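Local atomic coordinates of lactose Operon Repressor (Escherichia coli, PDB entry 1JYE), a protein that represses transcription of the lactose operon by binding operator DNA, the form here being a dimeric, C-terminally truncated variant. Residues C107-A110 against V111-L115; K290-F293 against R294-G297; R303-Q306 against L307-G310. The protein carries 1 engineered substitution. All blocks are in the same frame, centred on the assembly; numbering follows the deposited sequence.

In the fold
Each contact joins residues up to about one helical turn apart, yet the three sample different stations along two helices. Contact 1 runs through helix 104-115 to its C-terminal end, partly buried; its chemistry is regular i to i+4 backbone bonding with one apolar flank. Contacts 2 and 3 take in the start and the end of helix 293-308, their centres about 20 Å and their nearest atoms about 7 Å apart. Contact 2, also partly buried and centred about 10 Å from the middle of the chain, starts the helix with a capping carboxylate that also forms a salt bridge. Contact 3, a surface contact about 25 Å from that middle, ends it with a serine-to-backbone bond, weak bifurcated bonding and a glycine with positive phi.

Contact 1: residues C107-A110 against V111-L115; sequences CKTA and VHNLL. Unlike the reference sequence in segment 107-110: Thr109 (reference Ala).
Lys108 O receives the N-H of His112 at 2.9 Å, the shortest of four successive i to i+4 bonds that tie residues 107-110 to the next turn. Cys107 O to Val111 N, Thr109 O to Asn113 N and Ala110 O to Leu114 N follow the same spacing, each 3.0 Å. Branches of the later turn lean back over these carbonyls: Val111 CG2 comes within 3.3 Å of Cys107 O, and Leu114 CG within 3.2 Å of Ala110 O. Helix 104-115 joins strand 93-98 to the parallel strand 122-125, a beta-alpha-beta crossover with strand 63-68 between them in the sheet. Val111 packs on Leu122 and Ile124 of strand 122-125 and on Val136 of helix 130-139, Leu114 on Val95 and Ser97 of strand 93-98. On the outer flank Thr109 and Asn113 run side by side and point the same way, with CG2 of Thr109 lying 3.7 Å from ND2 of Asn113. That methyl is anti to its own backbone N, which puts OG1 beside the N (chi1 -66°), facing back up the helix to bond Glu105 O. The end of His112 leads away from the preceding turn, while its CB lies 3.4 Å from Thr109 O.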
ATOM      1  N   CYS A 107      -7.597  17.140 -12.215  1.00 21.43           N
ATOM      2  CA  CYS A 107      -8.407  15.974 -12.547  1.00 21.37           C
ATOM      3  C   CYS A 107      -8.960  16.109 -13.961  1.00 21.84           C
ATOM      4  O   CYS A 107      -9.022  15.133 -14.705  1.00 21.84           O
ATOM      5  CB  CYS A 107      -9.555  15.816 -11.545  1.00 21.38           C
ATOM      6  SG  CYS A 107     -10.366  14.198 -11.615  1.00 21.53           S
ATOM      7  N   LYS A 108      -9.362  17.320 -14.334  1.00 21.55           N
ATOM      8  CA  LYS A 108      -9.885  17.547 -15.677  1.00 22.06           C
ATOM      9  C   LYS A 108      -8.807  17.244 -16.713  1.00 20.78           C
ATOM     10  O   LYS A 108      -9.090  16.690 -17.774  1.00 21.54           O
ATOM     11  CB  LYS A 108     -10.356  18.993 -15.828  1.00 23.66           C
ATOM     12  CG  LYS A 108     -11.618  19.307 -15.047  1.00 26.57           C
ATOM     13  CD  LYS A 108     -11.980  20.779 -15.169  1.00 29.40           C
ATOM     14  CE  LYS A 108     -13.309  21.069 -14.506  1.00 32.84           C
ATOM     15  NZ  LYS A 108     -14.403  20.314 -15.169  1.00 37.17           N
ATOM     16  N   THR A 109      -7.571  17.611 -16.400  1.00 21.74           N
ATOM     17  CA  THR A 109      -6.459  17.364 -17.310  1.00 22.29           C
ATOM     18  C   THR A 109      -6.267  15.860 -17.485  1.00 21.33           C
ATOM     19  O   THR A 109      -6.060  15.375 -18.599  1.00 21.16           O
ATOM     20  CB  THR A 109      -5.155  17.994 -16.774  1.00 23.33           C
ATOM     21  OG1 THR A 109      -5.290  19.422 -16.762  1.00 26.44           O
ATOM     22  CG2 THR A 109      -3.967  17.606 -17.648  1.00 25.53           C
ATOM     23  N   ALA A 110      -6.342  15.125 -16.379  1.00 20.75           N
ATOM     24  CA  ALA A 110      -6.187  13.677 -16.427  1.00 18.95           C
ATOM     25  C   ALA A 110      -7.268  13.077 -17.321  1.00 19.85           C
ATOM     26  O   ALA A 110      -6.989  12.221 -18.162  1.00 18.51           O
ATOM     27  CB  ALA A 110      -6.276  13.091 -15.021  1.00 19.77           C
ATOM     28  N   VAL A 111      -8.504  13.530 -17.134  1.00 19.35           N
ATOM     29  CA  VAL A 111      -9.620  13.043 -17.932  1.00 20.44           C
ATOM     30  C   VAL A 111      -9.390  13.355 -19.408  1.00 20.86           C
ATOM     31  O   VAL A 111      -9.644  12.520 -20.273  1.00 20.70           O
ATOM     32  CB  VAL A 111     -10.952  13.679 -17.473  1.00 20.56           C
ATOM     33  CG1 VAL A 111     -12.055  13.366 -18.471  1.00 20.94           C
ATOM     34  CG2 VAL A 111     -11.324  13.148 -16.095  1.00 22.74           C
ATOM     35  N   HIS A 112      -8.904  14.559 -19.692  1.00 22.41           N
ATOM     36  CA  HIS A 112      -8.631  14.955 -21.069  1.00 24.22           C
ATOM     37  C   HIS A 112      -7.620  14.003 -21.713  1.00 24.22           C
ATOM     38  O   HIS A 112      -7.834  13.524 -22.826  1.00 23.16           O
ATOM     39  CB  HIS A 112      -8.097  16.390 -21.109  1.00 27.72           C
ATOM     40  CG  HIS A 112      -7.710  16.854 -22.479  1.00 33.48           C
ATOM     41  ND1 HIS A 112      -6.588  16.392 -23.132  1.00 36.05           N
ATOM     42  CD2 HIS A 112      -8.305  17.729 -23.325  1.00 34.60           C
ATOM     43  CE1 HIS A 112      -6.508  16.963 -24.322  1.00 36.11           C
ATOM     44  NE2 HIS A 112      -7.537  17.778 -24.463  1.00 36.72           N
ATOM     45  N   ASN A 113      -6.526  13.724 -21.009  1.00 23.30           N
ATOM     46  CA  ASN A 113      -5.499  12.829 -21.538  1.00 24.47           C
ATOM     47  C   ASN A 113      -6.034  11.417 -21.753  1.00 23.19           C
ATOM     48  O   ASN A 113      -5.651  10.740 -22.706  1.00 23.15           O
ATOM     49  CB  ASN A 113      -4.285  12.772 -20.603  1.00 24.91           C
ATOM     50  CG  ASN A 113      -3.615  14.120 -20.433  1.00 28.10           C
ATOM     51  OD1 ASN A 113      -3.586  14.935 -21.356  1.00 29.65           O
ATOM     52  ND2 ASN A 113      -3.051  14.354 -19.253  1.00 27.80           N
ATOM     53  N   LEU A 114      -6.913  10.967 -20.860  1.00 22.80           N
ATOM     54  CA  LEU A 114      -7.491   9.633 -20.976  1.00 22.07           C
ATOM     55  C   LEU A 114      -8.407   9.543 -22.195  1.00 23.01           C
ATOM     56  O   LEU A 114      -8.404   8.540 -22.914  1.00 22.87           O
ATOM     57  CB  LEU A 114      -8.269   9.282 -19.702  1.00 21.47           C
ATOM     58  CG  LEU A 114      -7.407   9.026 -18.460  1.00 19.83           C
ATOM     59  CD1 LEU A 114      -8.287   8.952 -17.225  1.00 20.34           C
ATOM     60  CD2 LEU A 114      -6.624   7.728 -18.639  1.00 20.59           C
ATOM     61  N   LEU A 115      -9.188  10.593 -22.425  1.00 23.15           N
ATOM     62  CA  LEU A 115     -10.094  10.624 -23.567  1.00 24.46           C
ATOM     63  C   LEU A 115      -9.300  10.620 -24.869  1.00 25.26           C
ATOM     64  O   LEU A 115      -9.764  10.109 -25.890  1.00 25.41           O
ATOM     65  CB  LEU A 115     -10.986  11.869 -23.507  1.00 24.82           C
ATOM     66  CG  LEU A 115     -12.068  11.889 -22.426  1.00 25.32           C
ATOM     67  CD1 LEU A 115     -12.757  13.246 -22.422  1.00 26.76           C
ATOM     68  CD2 LEU A 115     -13.076  10.772 -22.684  1.00 24.28           C
TER

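Contact 2: residues K290-F293 against R294-G297; sequences KQDF and RLLG
An N-cap opens helix 293-308, and Asp292 is the capping residue. Its OD2 accepts the N-H of Leu295 at 3.1 Å, occupying an amide of the helix's first turn, as an N-cap side chain does. The donor comes down on the carboxylate from above, 70° out of its plane, rather than along an in-plane direction. The same oxygen is held a second time, by NH1 of Arg294 in a salt bridge of 3.1 Å. Here OD2 sits at the edge of the guanidinium, near its plane; the two flat groups are inclined by 34°, and their side chains run alongside each other. Arg294 reaches this position through a bend at chi3 that folds its end back toward the cap. Asp292 has CG anti to its backbone N (chi1 -165°), turning the carboxylate over the first turn, where CG packs 3.5 Å from CB of Leu295. The arginine and the positive pole of the helix would both be expected to stabilise the ionised carboxylate.

The backbone makes its own transition here. Asp292 is the centre of an inverse gamma turn, closed by a weak bond of 2.9 Å from Phe293 N to Gln291 O, and that carbonyl oxygen lies 3.5 Å above one face of the Phe293 ring, offset toward its rim. Regular helical bonding then takes over, with Leu296 N to Asp292 O at 3.1 Å and Gly297 N to Phe293 O at 2.9 Å. In the surrounding fold, Phe293 packs on Ala75, Gln78 and Ile79 of helix 74-89, while Leu296 bridges Ile79 to Ile159 and Phe161 of strand 158-161 and Leu319 of strand 316-324.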
ATOM      1  N   LYS A 290     -14.282  -1.607   8.561  1.00 12.80           N
ATOM      2  CA  LYS A 290     -13.919  -2.239   7.305  1.00 13.57           C
ATOM      3  C   LYS A 290     -14.544  -1.618   6.065  1.00 15.48           C
ATOM      4  O   LYS A 290     -15.764  -1.477   5.972  1.00 15.82           O
ATOM      5  CB  LYS A 290     -14.275  -3.728   7.342  1.00 14.35           C
ATOM      6  CG  LYS A 290     -14.005  -4.455   6.026  1.00 17.96           C
ATOM      7  CD  LYS A 290     -14.342  -5.937   6.149  1.00 22.21           C
ATOM      8  CE  LYS A 290     -14.066  -6.679   4.850  1.00 24.93           C
ATOM      9  NZ  LYS A 290     -14.332  -8.137   4.996  1.00 26.69           N
ATOM     10  N   GLN A 291     -13.687  -1.232   5.124  1.00 15.94           N
ATOM     11  CA  GLN A 291     -14.119  -0.693   3.839  1.00 16.27           C
ATOM     12  C   GLN A 291     -13.553  -1.703   2.848  1.00 15.47           C
ATOM     13  O   GLN A 291     -12.339  -1.784   2.668  1.00 16.41           O
ATOM     14  CB  GLN A 291     -13.513   0.683   3.556  1.00 17.75           C
ATOM     15  CG  GLN A 291     -13.928   1.775   4.526  1.00 18.86           C
ATOM     16  CD  GLN A 291     -13.701   3.158   3.952  1.00 19.58           C
ATOM     17  OE1 GLN A 291     -14.629   3.787   3.439  1.00 21.83           O
ATOM     18  NE2 GLN A 291     -12.462   3.632   4.017  1.00 19.11           N
ATOM     19  N   ASP A 292     -14.433  -2.472   2.217  1.00 15.39           N
ATOM     20  CA  ASP A 292     -14.010  -3.503   1.268  1.00 14.91           C
ATOM     21  C   ASP A 292     -13.601  -2.910  -0.081  1.00 13.59           C
ATOM     22  O   ASP A 292     -14.380  -2.901  -1.033  1.00 13.64           O
ATOM     23  CB  ASP A 292     -15.146  -4.514   1.096  1.00 16.81           C
ATOM     24  CG  ASP A 292     -14.690  -5.801   0.436  1.00 17.77           C
ATOM     25  OD1 ASP A 292     -15.424  -6.804   0.548  1.00 20.42           O
ATOM     26  OD2 ASP A 292     -13.611  -5.808  -0.196  1.00 18.39           O
ATOM     27  N   PHE A 293     -12.365  -2.426  -0.155  1.00 14.00           N
ATOM     28  CA  PHE A 293     -11.855  -1.809  -1.375  1.00 15.09           C
ATOM     29  C   PHE A 293     -11.881  -2.740  -2.576  1.00 14.96           C
ATOM     30  O   PHE A 293     -12.088  -2.298  -3.707  1.00 15.55           O
ATOM     31  CB  PHE A 293     -10.429  -1.293  -1.157  1.00 14.99           C
ATOM     32  CG  PHE A 293     -10.319  -0.259  -0.074  1.00 17.52           C
ATOM     33  CD1 PHE A 293     -11.030   0.934  -0.157  1.00 19.23           C
ATOM     34  CD2 PHE A 293      -9.512  -0.482   1.037  1.00 19.60           C
ATOM     35  CE1 PHE A 293     -10.940   1.891   0.850  1.00 19.54           C
ATOM     36  CE2 PHE A 293      -9.415   0.473   2.052  1.00 20.31           C
ATOM     37  CZ  PHE A 293     -10.130   1.659   1.956  1.00 20.55           C
ATOM     38  N   ARG A 294     -11.669  -4.030  -2.340  1.00 16.18           N
ATOM     39  CA  ARG A 294     -11.683  -4.993  -3.431  1.00 16.96           C
ATOM     40  C   ARG A 294     -13.078  -5.019  -4.045  1.00 16.13           C
ATOM     41  O   ARG A 294     -13.236  -5.015  -5.268  1.00 15.66           O
ATOM     42  CB  ARG A 294     -11.323  -6.387  -2.921  1.00 19.95           C
ATOM     43  CG  ARG A 294     -11.122  -7.409  -4.028  1.00 26.57           C
ATOM     44  CD  ARG A 294     -11.365  -8.823  -3.525  1.00 30.89           C
ATOM     45  NE  ARG A 294     -12.703  -9.308  -3.867  1.00 37.14           N
ATOM     46  CZ  ARG A 294     -13.842  -8.764  -3.445  1.00 38.53           C
ATOM     47  NH1 ARG A 294     -13.828  -7.705  -2.649  1.00 42.60           N
ATOM     48  NH2 ARG A 294     -15.001  -9.278  -3.828  1.00 38.17           N
ATOM     49  N   LEU A 295     -14.095  -5.046  -3.189  1.00 15.49           N
ATOM     50  CA  LEU A 295     -15.471  -5.064  -3.660  1.00 16.94           C
ATOM     51  C   LEU A 295     -15.773  -3.789  -4.446  1.00 15.26           C
ATOM     52  O   LEU A 295     -16.405  -3.839  -5.500  1.00 17.34           O
ATOM     53  CB  LEU A 295     -16.437  -5.189  -2.480  1.00 19.02           C
ATOM     54  CG  LEU A 295     -17.926  -5.178  -2.836  1.00 21.17           C
ATOM     55  CD1 LEU A 295     -18.250  -6.362  -3.733  1.00 23.09           C
ATOM     56  CD2 LEU A 295     -18.756  -5.223  -1.565  1.00 22.72           C
ATOM     57  N   LEU A 296     -15.318  -2.650  -3.936  1.00 14.08           N
ATOM     58  CA  LEU A 296     -15.551  -1.377  -4.615  1.00 14.41           C
ATOM     59  C   LEU A 296     -14.928  -1.360  -6.010  1.00 15.23           C
ATOM     60  O   LEU A 296     -15.586  -1.005  -6.988  1.00 14.15           O
ATOM     61  CB  LEU A 296     -14.979  -0.222  -3.788  1.00 13.44           C
ATOM     62  CG  LEU A 296     -15.065   1.164  -4.433  1.00 13.95           C
ATOM     63  CD1 LEU A 296     -16.526   1.543  -4.663  1.00 15.10           C
ATOM     64  CD2 LEU A 296     -14.382   2.184  -3.534  1.00 15.73           C
ATOM     65  N   GLY A 297     -13.657  -1.741  -6.099  1.00 15.14           N
ATOM     66  CA  GLY A 297     -12.981  -1.754  -7.384  1.00 15.31           C
ATOM     67  C   GLY A 297     -13.639  -2.714  -8.356  1.00 15.36           C
ATOM     68  O   GLY A 297     -13.885  -2.374  -9.512  1.00 14.75           O
TER

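Contact 3: residues R303-Q306 against L307-G310; sequences RLLQ and LSQG
Two regular i to i+4 bonds, Leu307 N to Arg303 O at 2.8 Å and Ser308 N to Leu304 O at 2.9 Å, carry the helix into its last turn, after which Gln309 N divides weakly between Leu305 O (3.2 Å) and Gln306 O (3.1 Å). The fading of the pattern coincides with a side-chain bond. Ser308 OG gives its proton to Leu305 O at 2.6 Å, meeting the carbonyl well off its axis with a C=O...OG angle of 115°. A chi1 of 70° sets OG between the backbone N and carbonyl carbon of Ser308, from where it can turn back on the preceding turn. Leu305 O thus accepts twice, by a short bond from the hydroxyl and a weak one from the amide of Gln309.

On another flank Leu307 lies obliquely across Arg303: CD1 of Leu307 is 4.2 Å from CG of Arg303, and CG of Leu307 comes to 3.2 Å from Arg303 O. Bends at chi2 and chi3 lead the guanidinium elsewhere, where NH1 bonds Gln317 OE1. Gln306 OE1 likewise looks past the helix end to NE2 of Gln311. Gly310 leaves helical geometry with a positive phi of 65°, and its N bonds Leu307 O; with the bonding back into the last turn, this is a Schellman motif terminating helix 293-308 at the protein surface.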
ATOM      1  N   ARG A 303     -20.056  -2.030 -13.098  1.00 15.77           N
ATOM      2  CA  ARG A 303     -20.965  -0.895 -13.245  1.00 15.51           C
ATOM      3  C   ARG A 303     -20.648  -0.044 -14.474  1.00 15.03           C
ATOM      4  O   ARG A 303     -21.548   0.329 -15.228  1.00 14.83           O
ATOM      5  CB  ARG A 303     -20.912  -0.020 -11.986  1.00 16.00           C
ATOM      6  CG  ARG A 303     -21.962   1.099 -11.926  1.00 16.39           C
ATOM      7  CD  ARG A 303     -23.379   0.531 -11.894  1.00 17.95           C
ATOM      8  NE  ARG A 303     -23.475  -0.608 -10.984  1.00 19.58           N
ATOM      9  CZ  ARG A 303     -23.407  -0.530  -9.658  1.00 19.82           C
ATOM     10  NH1 ARG A 303     -23.490  -1.636  -8.930  1.00 19.80           N
ATOM     11  NH2 ARG A 303     -23.279   0.647  -9.054  1.00 17.50           N
ATOM     12  N   LEU A 304     -19.369   0.261 -14.676  1.00 14.43           N
ATOM     13  CA  LEU A 304     -18.964   1.077 -15.816  1.00 15.87           C
ATOM     14  C   LEU A 304     -19.339   0.419 -17.135  1.00 17.39           C
ATOM     15  O   LEU A 304     -19.847   1.076 -18.044  1.00 17.57           O
ATOM     16  CB  LEU A 304     -17.454   1.328 -15.795  1.00 15.29           C
ATOM     17  CG  LEU A 304     -16.941   2.208 -16.941  1.00 17.19           C
ATOM     18  CD1 LEU A 304     -17.459   3.628 -16.763  1.00 16.93           C
ATOM     19  CD2 LEU A 304     -15.419   2.198 -16.958  1.00 18.58           C
ATOM     20  N   LEU A 305     -19.082  -0.880 -17.242  1.00 18.12           N
ATOM     21  CA  LEU A 305     -19.408  -1.590 -18.469  1.00 19.65           C
ATOM     22  C   LEU A 305     -20.920  -1.630 -18.687  1.00 19.09           C
ATOM     23  O   LEU A 305     -21.386  -1.531 -19.820  1.00 20.40           O
ATOM     24  CB  LEU A 305     -18.813  -3.002 -18.439  1.00 22.74           C
ATOM     25  CG  LEU A 305     -17.282  -3.024 -18.336  1.00 25.04           C
ATOM     26  CD1 LEU A 305     -16.777  -4.445 -18.524  1.00 27.17           C
ATOM     27  CD2 LEU A 305     -16.668  -2.109 -19.392  1.00 27.30           C
ATOM     28  N   GLN A 306     -21.688  -1.761 -17.607  1.00 17.66           N
ATOM     29  CA  GLN A 306     -23.145  -1.778 -17.727  1.00 18.58           C
ATOM     30  C   GLN A 306     -23.594  -0.401 -18.198  1.00 16.88           C
ATOM     31  O   GLN A 306     -24.475  -0.282 -19.050  1.00 17.71           O
ATOM     32  CB  GLN A 306     -23.798  -2.108 -16.382  1.00 19.92           C
ATOM     33  CG  GLN A 306     -23.465  -3.499 -15.862  1.00 26.25           C
ATOM     34  CD  GLN A 306     -24.433  -4.556 -16.338  1.00 30.87           C
ATOM     35  OE1 GLN A 306     -24.857  -4.554 -17.493  1.00 33.43           O
ATOM     36  NE2 GLN A 306     -24.783  -5.480 -15.449  1.00 33.57           N
ATOM     37  N   LEU A 307     -22.984   0.641 -17.640  1.00 17.20           N
ATOM     38  CA  LEU A 307     -23.322   2.007 -18.031  1.00 18.92           C
ATOM     39  C   LEU A 307     -23.019   2.232 -19.509  1.00 20.29           C
ATOM     40  O   LEU A 307     -23.802   2.869 -20.222  1.00 20.92           O
ATOM     41  CB  LEU A 307     -22.528   3.016 -17.193  1.00 18.71           C
ATOM     42  CG  LEU A 307     -22.987   3.190 -15.744  1.00 16.95           C
ATOM     43  CD1 LEU A 307     -21.959   3.992 -14.968  1.00 17.58           C
ATOM     44  CD2 LEU A 307     -24.349   3.873 -15.721  1.00 20.73           C
ATOM     45  N   SER A 308     -21.886   1.702 -19.967  1.00 21.36           N
ATOM     46  CA  SER A 308     -21.479   1.860 -21.360  1.00 23.79           C
ATOM     47  C   SER A 308     -22.430   1.154 -22.321  1.00 25.55           C
ATOM     48  O   SER A 308     -22.508   1.509 -23.496  1.00 26.42           O
ATOM     49  CB  SER A 308     -20.052   1.338 -21.566  1.00 24.41           C
ATOM     50  OG  SER A 308     -19.981  -0.073 -21.454  1.00 27.03           O
ATOM     51  N   GLN A 309     -23.155   0.158 -21.820  1.00 26.02           N
ATOM     52  CA  GLN A 309     -24.102  -0.581 -22.649  1.00 28.34           C
ATOM     53  C   GLN A 309     -25.543  -0.147 -22.386  1.00 28.34           C
ATOM     54  O   GLN A 309     -26.483  -0.723 -22.937  1.00 28.57           O
ATOM     55  CB  GLN A 309     -23.960  -2.085 -22.403  1.00 31.33           C
ATOM     56  CG  GLN A 309     -22.601  -2.649 -22.782  1.00 35.47           C
ATOM     57  CD  GLN A 309     -22.534  -4.158 -22.643  1.00 39.41           C
ATOM     58  OE1 GLN A 309     -21.493  -4.772 -22.886  1.00 42.60           O
ATOM     59  NE2 GLN A 309     -23.649  -4.766 -22.254  1.00 39.84           N
ATOM     60  N   GLY A 310     -25.710   0.867 -21.542  1.00 27.95           N
ATOM     61  CA  GLY A 310     -27.036   1.370 -21.225  1.00 29.07           C
ATOM     62  C   GLY A 310     -27.928   0.381 -20.501  1.00 30.11           C
ATOM     63  O   GLY A 310     -29.144   0.374 -20.697  1.00 30.91           O
TER